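Local coordinates for protein L-asparagine oxygenase (Streptomyces coelicolor, PDB 2OG5) that hydroxylates free L-asparagine at C3, using iron(II), 2-oxoglutarate and dioxygen, to supply (2S,3S)-3-hydroxyasparagine for a calcium-dependent lipopeptide antibiotic, at residues Leu154-Val159 against Arg329-Thr334; Leu194-Ala199 against Arg325-Thr330; Leu262-Ala267 against Val308-Arg313. One frame throughout, in Å; residues are numbered along the deposited sequence.

Interaction 1 of 3, residues Leu154-Val159 against Arg329-Thr334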
ATOM      1  N   LEU A 154      -7.318  -2.318  10.158  1.00 17.45           N
ATOM      2  CA  LEU A 154      -6.552  -3.131   9.212  1.00 17.72           C
ATOM      3  C   LEU A 154      -6.949  -2.923   7.766  1.00 18.08           C
ATOM      4  O   LEU A 154      -6.128  -3.136   6.875  1.00 18.02           O
ATOM      5  CB  LEU A 154      -6.665  -4.617   9.540  1.00 17.36           C
ATOM      6  CG  LEU A 154      -6.150  -5.004  10.925  1.00 17.07           C
ATOM      7  CD1 LEU A 154      -6.202  -6.518  11.094  1.00 18.43           C
ATOM      8  CD2 LEU A 154      -4.745  -4.479  11.179  1.00 18.18           C
ATOM      9  N   VAL A 155      -8.196  -2.519   7.529  1.00 17.99           N
ATOM     10  CA  VAL A 155      -8.706  -2.304   6.178  1.00 18.32           C
ATOM     11  C   VAL A 155      -9.230  -0.871   6.089  1.00 18.23           C
ATOM     12  O   VAL A 155     -10.232  -0.526   6.737  1.00 18.59           O
ATOM     13  CB  VAL A 155      -9.796  -3.331   5.816  1.00 18.53           C
ATOM     14  CG1 VAL A 155     -10.318  -3.069   4.415  1.00 18.47           C
ATOM     15  CG2 VAL A 155      -9.258  -4.777   5.952  1.00 18.71           C
ATOM     16  N   GLN A 156      -8.571  -0.051   5.273  1.00 19.03           N
ATOM     17  CA  GLN A 156      -8.798   1.399   5.261  1.00 19.58           C
ATOM     18  C   GLN A 156      -9.303   1.845   3.897  1.00 19.36           C
ATOM     19  O   GLN A 156      -8.833   1.367   2.864  1.00 19.89           O
ATOM     20  CB  GLN A 156      -7.490   2.131   5.599  1.00 20.04           C
ATOM     21  CG  GLN A 156      -6.853   1.614   6.895  1.00 20.65           C
ATOM     22  CD  GLN A 156      -5.518   2.237   7.253  1.00 22.31           C
ATOM     23  OE1 GLN A 156      -5.025   3.147   6.578  1.00 23.54           O
ATOM     24  NE2 GLN A 156      -4.911   1.723   8.320  1.00 21.09           N
ATOM     25  N   ASP A 157     -10.247   2.778   3.893  1.00 19.56           N
ATOM     26  CA  ASP A 157     -10.817   3.264   2.646  1.00 19.93           C
ATOM     27  C   ASP A 157      -9.968   4.366   2.045  1.00 19.93           C
ATOM     28  O   ASP A 157      -9.435   5.234   2.758  1.00 20.22           O
ATOM     29  CB  ASP A 157     -12.237   3.797   2.860  1.00 19.90           C
ATOM     30  CG  ASP A 157     -13.225   2.709   3.223  1.00 20.82           C
ATOM     31  OD1 ASP A 157     -13.173   1.624   2.626  1.00 19.58           O
ATOM     32  OD2 ASP A 157     -14.089   2.940   4.098  1.00 23.02           O
ATOM     33  N   VAL A 158      -9.826   4.318   0.723  1.00 19.71           N
ATOM     34  CA  VAL A 158      -9.202   5.401  -0.031  1.00 20.29           C
ATOM     35  C   VAL A 158     -10.312   6.008  -0.895  1.00 20.42           C
ATOM     36  O   VAL A 158     -10.704   5.428  -1.919  1.00 21.00           O
ATOM     37  CB  VAL A 158      -8.029   4.887  -0.867  1.00 19.65           C
ATOM     38  CG1 VAL A 158      -7.324   6.041  -1.574  1.00 20.72           C
ATOM     39  CG2 VAL A 158      -7.037   4.118   0.021  1.00 19.99           C
ATOM     40  N   VAL A 159     -10.854   7.147  -0.445  1.00 20.44           N
ATOM     41  CA  VAL A 159     -12.023   7.792  -1.054  1.00 20.80           C
ATOM     42  C   VAL A 159     -11.886   9.300  -0.915  1.00 21.25           C
ATOM     43  O   VAL A 159     -11.379   9.781   0.100  1.00 21.63           O
ATOM     44  CB  VAL A 159     -13.349   7.337  -0.390  1.00 20.85           C
ATOM     45  CG1 VAL A 159     -13.577   5.845  -0.606  1.00 20.98           C
ATOM     46  CG2 VAL A 159     -13.358   7.656   1.112  1.00 21.75           C
ATOM     47  N   ARG A 329      -7.382  -0.476   1.434  1.00 18.77           N
ATOM     48  CA  ARG A 329      -5.959  -0.612   1.613  1.00 18.87           C
ATOM     49  C   ARG A 329      -5.643  -1.401   2.874  1.00 18.42           C
ATOM     50  O   ARG A 329      -6.217  -1.168   3.935  1.00 18.38           O
ATOM     51  CB  ARG A 329      -5.322   0.772   1.724  1.00 19.37           C
ATOM     52  CG  ARG A 329      -3.804   0.729   1.803  1.00 20.08           C
ATOM     53  CD  ARG A 329      -3.236   2.103   1.890  1.00 21.88           C
ATOM     54  NE  ARG A 329      -3.610   2.745   3.138  1.00 23.49           N
ATOM     55  CZ  ARG A 329      -3.406   4.027   3.410  1.00 25.70           C
ATOM     56  NH1 ARG A 329      -2.840   4.823   2.521  1.00 27.76           N
ATOM     57  NH2 ARG A 329      -3.800   4.514   4.579  1.00 26.09           N
ATOM     58  N   THR A 330      -4.685  -2.319   2.747  1.00 17.95           N
ATOM     59  CA  THR A 330      -4.120  -3.032   3.881  1.00 17.71           C
ATOM     60  C   THR A 330      -2.603  -3.083   3.761  1.00 17.68           C
ATOM     61  O   THR A 330      -2.062  -3.305   2.677  1.00 18.15           O
ATOM     62  CB  THR A 330      -4.677  -4.449   3.967  1.00 17.73           C
ATOM     63  OG1 THR A 330      -6.065  -4.352   4.264  1.00 17.71           O
ATOM     64  CG2 THR A 330      -3.987  -5.274   5.041  1.00 18.38           C
ATOM     65  N   PHE A 331      -1.941  -2.832   4.888  1.00 17.56           N
ATOM     66  CA  PHE A 331      -0.489  -2.934   5.009  1.00 17.83           C
ATOM     67  C   PHE A 331      -0.071  -4.335   5.418  1.00 18.14           C
ATOM     68  O   PHE A 331      -0.756  -4.993   6.215  1.00 17.39           O
ATOM     69  CB  PHE A 331       0.028  -1.966   6.062  1.00 18.46           C
ATOM     70  CG  PHE A 331      -0.332  -0.521   5.816  1.00 19.26           C
ATOM     71  CD1 PHE A 331      -0.257   0.032   4.554  1.00 18.79           C
ATOM     72  CD2 PHE A 331      -0.732   0.291   6.871  1.00 19.66           C
ATOM     73  CE1 PHE A 331      -0.564   1.359   4.337  1.00 19.50           C
ATOM     74  CE2 PHE A 331      -1.051   1.624   6.663  1.00 19.65           C
ATOM     75  CZ  PHE A 331      -0.952   2.160   5.396  1.00 19.73           C
ATOM     76  N   VAL A 332       1.064  -4.788   4.887  1.00 18.02           N
ATOM     77  CA  VAL A 332       1.656  -6.067   5.256  1.00 17.71           C
ATOM     78  C   VAL A 332       3.025  -5.874   5.882  1.00 17.85           C
ATOM     79  O   VAL A 332       3.851  -5.116   5.364  1.00 17.73           O
ATOM     80  CB  VAL A 332       1.815  -6.962   4.027  1.00 17.42           C
ATOM     81  CG1 VAL A 332       2.339  -8.338   4.421  1.00 18.48           C
ATOM     82  CG2 VAL A 332       0.478  -7.076   3.291  1.00 18.73           C
ATOM     83  N   LEU A 333       3.237  -6.571   6.996  1.00 17.36           N
ATOM     84  CA  LEU A 333       4.522  -6.682   7.650  1.00 17.67           C
ATOM     85  C   LEU A 333       5.067  -8.082   7.371  1.00 17.55           C
ATOM     86  O   LEU A 333       4.421  -9.087   7.665  1.00 17.85           O
ATOM     87  CB  LEU A 333       4.392  -6.413   9.155  1.00 17.97           C
ATOM     88  CG  LEU A 333       3.937  -4.982   9.483  1.00 19.07           C
ATOM     89  CD1 LEU A 333       3.516  -4.851  10.963  1.00 20.82           C
ATOM     90  CD2 LEU A 333       5.009  -3.964   9.145  1.00 20.44           C
ATOM     91  N   THR A 334       6.246  -8.135   6.755  1.00 17.92           N
ATOM     92  CA  THR A 334       6.853  -9.413   6.396  1.00 19.02           C
ATOM     93  C   THR A 334       7.346 -10.202   7.599  1.00 19.64           C
ATOM     94  O   THR A 334       7.407 -11.420   7.530  1.00 20.74           O
ATOM     95  CB  THR A 334       8.009  -9.210   5.424  1.00 19.11           C
ATOM     96  OG1 THR A 334       8.802  -8.092   5.848  1.00 22.87           O
ATOM     97  CG2 THR A 334       7.459  -8.949   4.029  1.00 20.34           C
TER
HETATM   98  O   HOH W   1      -3.573  -1.982   7.132  1.00 17.07           O
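R329 and Q156 form an antiparallel hydrogen-bonded pair and meet a second time through their side chains. In the backbone, Q156 N donates to R329 O (2.9 Å) and R329 N to Q156 O (2.7 Å). Both side chains rise on the same face of the sheet. With CG anti to the backbone N (chi1 -175°) the R329 chain runs out extended and then bends at chi3, which brings NH2 over to Q156 OE1 at 2.7 Å. The bond is nearly straight (169°) and lies in the guanidinium plane, although amide and guanidinium planes stand 70° apart. F331 CZ rests 3.4 Å above one face of the guanidinium, toward its rim. Amide on one edge and ring on one face probably limit how R329, an L-asparagine-binding residue, can turn; Q156 is thus placed as a second-shell residue, its own NE2 tied to A153 O.

T330 fastens the end of the strand pairing: its OG1 donates to L154 O (2.9 Å), tilted from the carbonyl plane. The same carbonyl receives a water, 2.8 Å from L154 O, that in turn accepts from F331 N. V158 CG2 packs on R329 CB.

Strand 326-333 continues its sheet through strand 191-196, where V192 and L194 touch R329, and through strand 142-146, while L133 and L134 of helix 128-140 pack against L154, V155 and T330.

Interaction 2 of 3, residues Leu194-Ala199 against Arg325-Thr330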
ATOM      1  N   LEU A 194      -3.623  -2.398  -2.429  1.00 18.59           N
ATOM      2  CA  LEU A 194      -4.753  -1.564  -2.792  1.00 18.50           C
ATOM      3  C   LEU A 194      -5.729  -2.380  -3.633  1.00 18.40           C
ATOM      4  O   LEU A 194      -5.397  -2.770  -4.762  1.00 18.45           O
ATOM      5  CB  LEU A 194      -4.261  -0.378  -3.608  1.00 18.68           C
ATOM      6  CG  LEU A 194      -3.360   0.612  -2.875  1.00 19.73           C
ATOM      7  CD1 LEU A 194      -2.705   1.573  -3.870  1.00 22.59           C
ATOM      8  CD2 LEU A 194      -4.174   1.358  -1.835  1.00 22.25           C
ATOM      9  N   LEU A 195      -6.904  -2.658  -3.072  1.00 18.17           N
ATOM     10  CA  LEU A 195      -7.957  -3.395  -3.775  1.00 18.19           C
ATOM     11  C   LEU A 195      -8.982  -2.402  -4.302  1.00 18.49           C
ATOM     12  O   LEU A 195      -9.545  -1.619  -3.536  1.00 18.04           O
ATOM     13  CB  LEU A 195      -8.641  -4.393  -2.836  1.00 18.33           C
ATOM     14  CG  LEU A 195      -9.821  -5.202  -3.379  1.00 18.61           C
ATOM     15  CD1 LEU A 195      -9.377  -6.142  -4.512  1.00 21.16           C
ATOM     16  CD2 LEU A 195     -10.499  -5.960  -2.244  1.00 19.64           C
ATOM     17  N   CYS A 196      -9.239  -2.446  -5.604  1.00 18.95           N
ATOM     18  CA  CYS A 196     -10.189  -1.520  -6.204  1.00 18.87           C
ATOM     19  C   CYS A 196     -11.609  -2.063  -6.106  1.00 19.02           C
ATOM     20  O   CYS A 196     -11.905  -3.153  -6.591  1.00 18.76           O
ATOM     21  CB  CYS A 196      -9.833  -1.263  -7.660  1.00 19.10           C
ATOM     22  SG  CYS A 196     -11.004  -0.169  -8.497  1.00 20.46           S
ATOM     23  N   LEU A 197     -12.480  -1.291  -5.469  1.00 19.56           N
ATOM     24  CA  LEU A 197     -13.901  -1.616  -5.398  1.00 19.75           C
ATOM     25  C   LEU A 197     -14.691  -0.913  -6.497  1.00 20.17           C
ATOM     26  O   LEU A 197     -15.606  -1.483  -7.082  1.00 20.22           O
ATOM     27  CB  LEU A 197     -14.467  -1.213  -4.037  1.00 20.67           C
ATOM     28  CG  LEU A 197     -13.904  -1.937  -2.813  1.00 22.30           C
ATOM     29  CD1 LEU A 197     -14.638  -1.487  -1.558  1.00 22.65           C
ATOM     30  CD2 LEU A 197     -13.956  -3.448  -2.946  1.00 24.82           C
ATOM     31  N   ARG A 198     -14.330   0.335  -6.762  1.00 19.74           N
ATOM     32  CA  ARG A 198     -15.006   1.139  -7.772  1.00 19.78           C
ATOM     33  C   ARG A 198     -13.935   2.000  -8.433  1.00 19.79           C
ATOM     34  O   ARG A 198     -13.167   2.667  -7.746  1.00 20.08           O
ATOM     35  CB  ARG A 198     -16.080   1.993  -7.098  1.00 20.27           C
ATOM     36  CG  ARG A 198     -16.936   2.804  -8.028  1.00 20.27           C
ATOM     37  CD  ARG A 198     -18.115   3.426  -7.299  1.00 20.20           C
ATOM     38  NE  ARG A 198     -19.180   2.455  -7.027  1.00 21.52           N
ATOM     39  CZ  ARG A 198     -19.799   2.287  -5.859  1.00 20.32           C
ATOM     40  NH1 ARG A 198     -19.488   3.013  -4.793  1.00 20.40           N
ATOM     41  NH2 ARG A 198     -20.763   1.384  -5.766  1.00 22.03           N
ATOM     42  N   ALA A 199     -13.854   1.953  -9.759  1.00 19.39           N
ATOM     43  CA  ALA A 199     -12.893   2.755 -10.492  1.00 19.28           C
ATOM     44  C   ALA A 199     -13.271   4.233 -10.446  1.00 19.25           C
ATOM     45  O   ALA A 199     -14.424   4.580 -10.238  1.00 19.10           O
ATOM     46  CB  ALA A 199     -12.794   2.278 -11.933  1.00 19.54           C
ATOM     47  N   ARG A 325     -14.153   6.995  -7.163  1.00 18.65           N
ATOM     48  CA  ARG A 325     -13.080   6.039  -6.884  0.50 19.09           C
ATOM     49  C   ARG A 325     -13.132   5.526  -5.450  1.00 19.06           C
ATOM     50  O   ARG A 325     -13.206   6.319  -4.527  1.00 18.77           O
ATOM     51  CB  ARG A 325     -11.750   6.772  -7.112  0.50 19.28           C
ATOM     52  CG  ARG A 325     -10.478   5.942  -7.075  0.50 19.30           C
ATOM     53  CD  ARG A 325      -9.289   6.863  -7.381  0.50 19.33           C
ATOM     54  NE  ARG A 325      -8.014   6.186  -7.625  0.50 20.62           N
ATOM     55  CZ  ARG A 325      -7.024   6.074  -6.743  0.50 20.20           C
ATOM     56  NH1 ARG A 325      -7.141   6.551  -5.507  0.50 20.94           N
ATOM     57  NH2 ARG A 325      -5.911   5.462  -7.091  0.50 21.02           N
ATOM     58  N   TRP A 326     -13.051   4.210  -5.273  1.00 19.07           N
ATOM     59  CA  TRP A 326     -13.069   3.588  -3.947  1.00 19.04           C
ATOM     60  C   TRP A 326     -12.069   2.440  -3.950  1.00 19.08           C
ATOM     61  O   TRP A 326     -12.298   1.426  -4.625  1.00 18.39           O
ATOM     62  CB  TRP A 326     -14.466   3.054  -3.622  1.00 19.54           C
ATOM     63  CG  TRP A 326     -14.673   2.569  -2.208  1.00 19.20           C
ATOM     64  CD1 TRP A 326     -13.734   2.478  -1.207  1.00 20.03           C
ATOM     65  CD2 TRP A 326     -15.896   2.074  -1.646  1.00 19.58           C
ATOM     66  NE1 TRP A 326     -14.308   1.987  -0.070  1.00 19.91           N
ATOM     67  CE2 TRP A 326     -15.628   1.724  -0.307  1.00 19.70           C
ATOM     68  CE3 TRP A 326     -17.198   1.913  -2.138  1.00 20.33           C
ATOM     69  CZ2 TRP A 326     -16.607   1.221   0.544  1.00 20.36           C
ATOM     70  CZ3 TRP A 326     -18.176   1.402  -1.282  1.00 20.31           C
ATOM     71  CH2 TRP A 326     -17.868   1.063   0.042  1.00 20.42           C
ATOM     72  N   LEU A 327     -10.962   2.605  -3.229  1.00 18.78           N
ATOM     73  CA  LEU A 327     -10.040   1.495  -2.963  1.00 19.18           C
ATOM     74  C   LEU A 327     -10.113   1.158  -1.490  1.00 19.21           C
ATOM     75  O   LEU A 327     -10.467   2.001  -0.670  1.00 19.33           O
ATOM     76  CB  LEU A 327      -8.584   1.837  -3.299  1.00 19.47           C
ATOM     77  CG  LEU A 327      -8.285   2.646  -4.544  1.00 20.56           C
ATOM     78  CD1 LEU A 327      -6.785   2.920  -4.679  1.00 21.76           C
ATOM     79  CD2 LEU A 327      -8.821   1.966  -5.804  1.00 21.59           C
ATOM     80  N   GLN A 328      -9.765  -0.079  -1.154  1.00 19.28           N
ATOM     81  CA  GLN A 328      -9.471  -0.433   0.231  1.00 18.98           C
ATOM     82  C   GLN A 328      -8.010  -0.872   0.331  1.00 19.01           C
ATOM     83  O   GLN A 328      -7.467  -1.503  -0.579  1.00 19.49           O
ATOM     84  CB  GLN A 328     -10.446  -1.479   0.758  1.00 19.24           C
ATOM     85  CG  GLN A 328     -11.826  -0.852   0.948  1.00 19.44           C
ATOM     86  CD  GLN A 328     -12.858  -1.752   1.579  1.00 19.83           C
ATOM     87  OE1 GLN A 328     -12.897  -2.966   1.333  1.00 20.18           O
ATOM     88  NE2 GLN A 328     -13.738  -1.149   2.376  1.00 20.62           N
ATOM     89  N   ARG A 329      -7.382  -0.476   1.434  1.00 18.77           N
ATOM     90  CA  ARG A 329      -5.959  -0.612   1.613  1.00 18.87           C
ATOM     91  C   ARG A 329      -5.643  -1.401   2.874  1.00 18.42           C
ATOM     92  O   ARG A 329      -6.217  -1.168   3.935  1.00 18.38           O
ATOM     93  CB  ARG A 329      -5.322   0.772   1.724  1.00 19.37           C
ATOM     94  CG  ARG A 329      -3.804   0.729   1.803  1.00 20.08           C
ATOM     95  CD  ARG A 329      -3.236   2.103   1.890  1.00 21.88           C
ATOM     96  NE  ARG A 329      -3.610   2.745   3.138  1.00 23.49           N
ATOM     97  CZ  ARG A 329      -3.406   4.027   3.410  1.00 25.70           C
ATOM     98  NH1 ARG A 329      -2.840   4.823   2.521  1.00 27.76           N
ATOM     99  NH2 ARG A 329      -3.800   4.514   4.579  1.00 26.09           N
ATOM    100  N   THR A 330      -4.685  -2.319   2.747  1.00 17.95           N
ATOM    101  CA  THR A 330      -4.120  -3.032   3.881  1.00 17.71           C
ATOM    102  C   THR A 330      -2.603  -3.083   3.761  1.00 17.68           C
ATOM    103  O   THR A 330      -2.062  -3.305   2.677  1.00 18.15           O
ATOM    104  CB  THR A 330      -4.677  -4.449   3.967  1.00 17.73           C
ATOM    105  OG1 THR A 330      -6.065  -4.352   4.264  1.00 17.71           O
ATOM    106  CG2 THR A 330      -3.987  -5.274   5.041  1.00 18.38           C
TER
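A classic beta bulge interrupts the antiparallel pairing of 194-199 with 325-330: L197 and R198 both face W326 in this sheet of the jelly-roll. L195 and Q328 are a regular hydrogen-bonded pair, N to O at 2.8 Å in both directions. At the bulge W326 O accepts twice, from L197 N (2.9 Å) and from R198 N (3.1 Å), the latter on a lone pair, and W326 N returns a bond to R198 O.

The polar side chains on the W326 face have their main partners beyond the pairing. D157 OD1 accepts from both W326 NE1 and Q328 NE2, and R198 NH1, at the edge of the indole near CE3, bonds T115 OG1 and P113 O.

Apolar contacts occupy both faces. On one, L194 CD2 lies alongside the aliphatic stem of R329, nearest CG at 3.7 Å, and L327 CD2 packs on C196 CB; R325, which binds 2-oxoglutarate, begins this segment. On the other, set beside its backbone N by chi1 of -64°, the L197 branch crosses W326 obliquely in a CH-pi contact, CD1 sitting 3.7 Å from the centroid of the five-membered ring and 14° off its normal, and also touching Q328 CD.

Interaction 3 of 3, residues Leu262-Ala267 against Val308-Arg313. With NA (sodium ion), chain B.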
ATOM      1  N   LEU A 262      14.955   1.840  -0.238  1.00 18.45           N
ATOM      2  CA  LEU A 262      14.949   3.286   0.009  1.00 19.09           C
ATOM      3  C   LEU A 262      13.874   3.727   0.988  1.00 19.19           C
ATOM      4  O   LEU A 262      12.939   2.985   1.286  1.00 18.76           O
ATOM      5  CB  LEU A 262      14.857   4.080  -1.293  1.00 19.29           C
ATOM      6  CG  LEU A 262      13.486   4.345  -1.897  1.00 19.30           C
ATOM      7  CD1 LEU A 262      13.671   5.288  -3.086  1.00 19.80           C
ATOM      8  CD2 LEU A 262      12.806   3.036  -2.313  1.00 19.44           C
ATOM      9  N   ARG A 263      14.045   4.941   1.493  1.00 19.70           N
ATOM     10  CA  ARG A 263      13.149   5.523   2.473  1.00 20.18           C
ATOM     11  C   ARG A 263      13.056   7.014   2.158  1.00 19.50           C
ATOM     12  O   ARG A 263      13.991   7.775   2.437  1.00 19.90           O
ATOM     13  CB  ARG A 263      13.709   5.274   3.873  1.00 20.55           C
ATOM     14  CG  ARG A 263      12.834   5.743   4.999  1.00 22.13           C
ATOM     15  CD  ARG A 263      13.391   5.276   6.329  1.00 25.01           C
ATOM     16  NE  ARG A 263      14.391   6.187   6.849  1.00 29.60           N
ATOM     17  CZ  ARG A 263      14.187   7.077   7.825  1.00 33.18           C
ATOM     18  NH1 ARG A 263      12.997   7.229   8.401  1.00 34.54           N
ATOM     19  NH2 ARG A 263      15.190   7.838   8.225  1.00 33.46           N
ATOM     20  N   VAL A 264      11.955   7.424   1.533  1.00 19.13           N
ATOM     21  CA  VAL A 264      11.795   8.816   1.133  1.00 19.69           C
ATOM     22  C   VAL A 264      10.323   9.187   0.995  1.00 20.31           C
ATOM     23  O   VAL A 264       9.488   8.348   0.664  1.00 19.83           O
ATOM     24  CB  VAL A 264      12.545   9.108  -0.202  1.00 19.75           C
ATOM     25  CG1 VAL A 264      11.839   8.467  -1.395  1.00 20.14           C
ATOM     26  CG2 VAL A 264      12.741  10.621  -0.419  1.00 19.74           C
ATOM     27  N   ASP A 265      10.025  10.451   1.277  1.00 20.86           N
ATOM     28  CA  ASP A 265       8.704  11.016   1.010  1.00 21.55           C
ATOM     29  C   ASP A 265       8.964  12.376   0.400  1.00 22.13           C
ATOM     30  O   ASP A 265       9.497  13.246   1.077  1.00 22.05           O
ATOM     31  CB  ASP A 265       7.911  11.122   2.314  1.00 21.61           C
ATOM     32  CG  ASP A 265       6.503  11.638   2.113  1.00 22.31           C
ATOM     33  OD1 ASP A 265       6.302  12.514   1.258  1.00 23.17           O
ATOM     34  OD2 ASP A 265       5.596  11.164   2.829  1.00 25.35           O
ATOM     35  N   LEU A 266       8.648  12.551  -0.881  1.00 22.76           N
ATOM     36  CA  LEU A 266       9.021  13.797  -1.564  1.00 24.30           C
ATOM     37  C   LEU A 266       8.255  15.011  -1.032  1.00 25.25           C
ATOM     38  O   LEU A 266       8.667  16.145  -1.274  1.00 26.30           O
ATOM     39  CB  LEU A 266       8.925  13.659  -3.086  1.00 24.72           C
ATOM     40  CG  LEU A 266      10.064  12.815  -3.682  1.00 26.56           C
ATOM     41  CD1 LEU A 266       9.785  12.501  -5.127  1.00 30.69           C
ATOM     42  CD2 LEU A 266      11.405  13.515  -3.557  1.00 28.93           C
ATOM     43  N   ALA A 267       7.187  14.779  -0.270  1.00 25.97           N
ATOM     44  CA  ALA A 267       6.453  15.855   0.401  1.00 26.83           C
ATOM     45  C   ALA A 267       7.017  16.182   1.779  1.00 27.81           C
ATOM     46  O   ALA A 267       7.068  17.352   2.157  1.00 29.55           O
ATOM     47  CB  ALA A 267       4.974  15.505   0.519  1.00 26.99           C
ATOM     48  N   VAL A 308      11.286  -0.893  -1.905  1.00 18.10           N
ATOM     49  CA  VAL A 308      11.990  -0.504  -3.130  1.00 18.29           C
ATOM     50  C   VAL A 308      11.182   0.403  -4.060  1.00 18.00           C
ATOM     51  O   VAL A 308      11.729   0.925  -5.031  1.00 17.23           O
ATOM     52  CB  VAL A 308      12.469  -1.731  -3.936  1.00 18.42           C
ATOM     53  CG1 VAL A 308      13.570  -2.466  -3.189  1.00 20.11           C
ATOM     54  CG2 VAL A 308      11.311  -2.655  -4.282  1.00 18.75           C
ATOM     55  N   THR A 309       9.904   0.613  -3.763  1.00 17.92           N
ATOM     56  CA  THR A 309       9.012   1.318  -4.669  1.00 18.22           C
ATOM     57  C   THR A 309       8.241   2.395  -3.935  1.00 18.14           C
ATOM     58  O   THR A 309       7.646   2.119  -2.889  1.00 18.54           O
ATOM     59  CB  THR A 309       8.055   0.310  -5.336  1.00 18.26           C
ATOM     60  OG1 THR A 309       8.843  -0.609  -6.091  1.00 21.30           O
ATOM     61  CG2 THR A 309       7.045   0.975  -6.279  1.00 17.43           C
ATOM     62  N   VAL A 310       8.278   3.609  -4.484  1.00 17.98           N
ATOM     63  CA  VAL A 310       7.450   4.719  -4.039  1.00 18.26           C
ATOM     64  C   VAL A 310       6.165   4.762  -4.849  1.00 18.25           C
ATOM     65  O   VAL A 310       6.097   4.221  -5.953  1.00 18.14           O
ATOM     66  CB  VAL A 310       8.181   6.068  -4.171  1.00 17.84           C
ATOM     67  CG1 VAL A 310       9.425   6.103  -3.276  1.00 17.77           C
ATOM     68  CG2 VAL A 310       8.586   6.364  -5.636  1.00 18.46           C
ATOM     69  N   HIS A 311       5.129   5.384  -4.294  1.00 18.64           N
ATOM     70  CA  HIS A 311       3.887   5.541  -5.048  1.00 19.29           C
ATOM     71  C   HIS A 311       3.311   6.929  -4.877  1.00 19.38           C
ATOM     72  O   HIS A 311       3.630   7.663  -3.939  1.00 19.02           O
ATOM     73  CB  HIS A 311       2.865   4.465  -4.660  1.00 20.02           C
ATOM     74  CG  HIS A 311       2.318   4.616  -3.279  1.00 22.22           C
ATOM     75  ND1 HIS A 311       2.978   4.147  -2.160  1.00 24.65           N
ATOM     76  CD2 HIS A 311       1.169   5.180  -2.832  1.00 25.19           C
ATOM     77  CE1 HIS A 311       2.257   4.414  -1.086  1.00 25.65           C
ATOM     78  NE2 HIS A 311       1.159   5.045  -1.464  1.00 27.19           N
ATOM     79  N   GLY A 312       2.458   7.270  -5.834  1.00 20.31           N
ATOM     80  CA  GLY A 312       1.730   8.526  -5.860  1.00 20.08           C
ATOM     81  C   GLY A 312       0.449   8.338  -6.645  1.00 20.06           C
ATOM     82  O   GLY A 312       0.024   7.214  -6.910  1.00 19.73           O
ATOM     83  N   ARG A 313      -0.192   9.441  -6.987  1.00 19.95           N
ATOM     84  CA  ARG A 313      -1.479   9.393  -7.647  1.00 20.95           C
ATOM     85  C   ARG A 313      -1.696  10.677  -8.407  1.00 20.75           C
ATOM     86  O   ARG A 313      -1.380  11.755  -7.911  1.00 21.17           O
ATOM     87  CB  ARG A 313      -2.616   9.228  -6.637  1.00 21.56           C
ATOM     88  CG  ARG A 313      -3.883   8.685  -7.291  1.00 22.49           C
ATOM     89  CD  ARG A 313      -5.163   9.402  -6.879  1.00 23.68           C
ATOM     90  NE  ARG A 313      -5.131   9.848  -5.495  1.00 25.57           N
ATOM     91  CZ  ARG A 313      -4.958  11.111  -5.102  1.00 27.09           C
ATOM     92  NH1 ARG A 313      -4.805  12.104  -5.985  1.00 27.36           N
ATOM     93  NH2 ARG A 313      -4.920  11.385  -3.804  1.00 28.14           N
TER
HETATM   94 NA    NA B 401       0.625   6.041   0.311  1.00 21.57          NA
HETATM   95  O   HOH W   2      -0.160   7.053   1.791  1.00 34.03           O
HETATM   96  O   HOH W   3      -0.969   6.874  -0.646  1.00 38.42           O
HETATM   97  O   HOH W   4      -1.381   4.485   0.129  1.00 30.98           O
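L262, V264 and V310 carry the closely packed half of this contact, which has no hydrogen bond across it; methyls meet methyls and, at one end, a peptide. L262 holds CG between its backbone N and carbonyl carbon (chi1 85°), and from there CD2 lies against the peptide that leads from V308 into T309, 3.6 Å from V308 C. V264 CG1 approaches V310 CG1 at 3.9 Å, the two valines crossing obliquely. Slacker is L262 CD1, 4.3 Å from the same V310 CG1. That methyl is thus met by both L262, which ends strand 260-262, and V264, in the loop that follows, where V264 N is hydrogen-bonded to N180 OD1.

Beyond V264 the segments part, and A267 is exposed. Here the loop closes on itself in an Asx turn, D265 OD1 accepting from A267 N at 2.9 Å, and also from A268 N.

Next to V310 along the strand, H311 belongs to the facial triad of two histidines and one carboxylate that holds the iron of these oxygenases; in this crystal sodium occupies the place. H311 NE2 binds the sodium ion at 2.1 Å, and three waters share the metal with H179 and E181. Water 3 lies at the edge of the imidazole, in its plane.

Strand 309-313 runs between strands 176-179 and 207-211 in a four-stranded antiparallel sheet. F178 and A210 of those neighbours touch V310. Helix 274-290 packs on the contact as well, F287 meeting L262 and V310, and L280 meeting V264.

How the interactions relate
Interactions 1 and 2 build on one strand, 326-333, and share R329 and T330: 156-158 and 191-196 are its neighbours in the same sheet. V158 N to L327 O, at 2.8 Å probably a hydrogen bond, joins them, and D157 of the first segment pair serves the second. Interaction 3 sets a loop against strand 309-313 of the other sheet, its centre about 17 Å from that of interaction 1 and 19 Å from that of interaction 2. All three are largely buried, though R198, A199 and R325 at one end of interaction 2 are partly exposed. Backbone pairing dominates the first two; in the third, methyls pack on methyls and on a peptide. Together they carry R329 for asparagine, R325 for 2-oxoglutarate and H311 for iron.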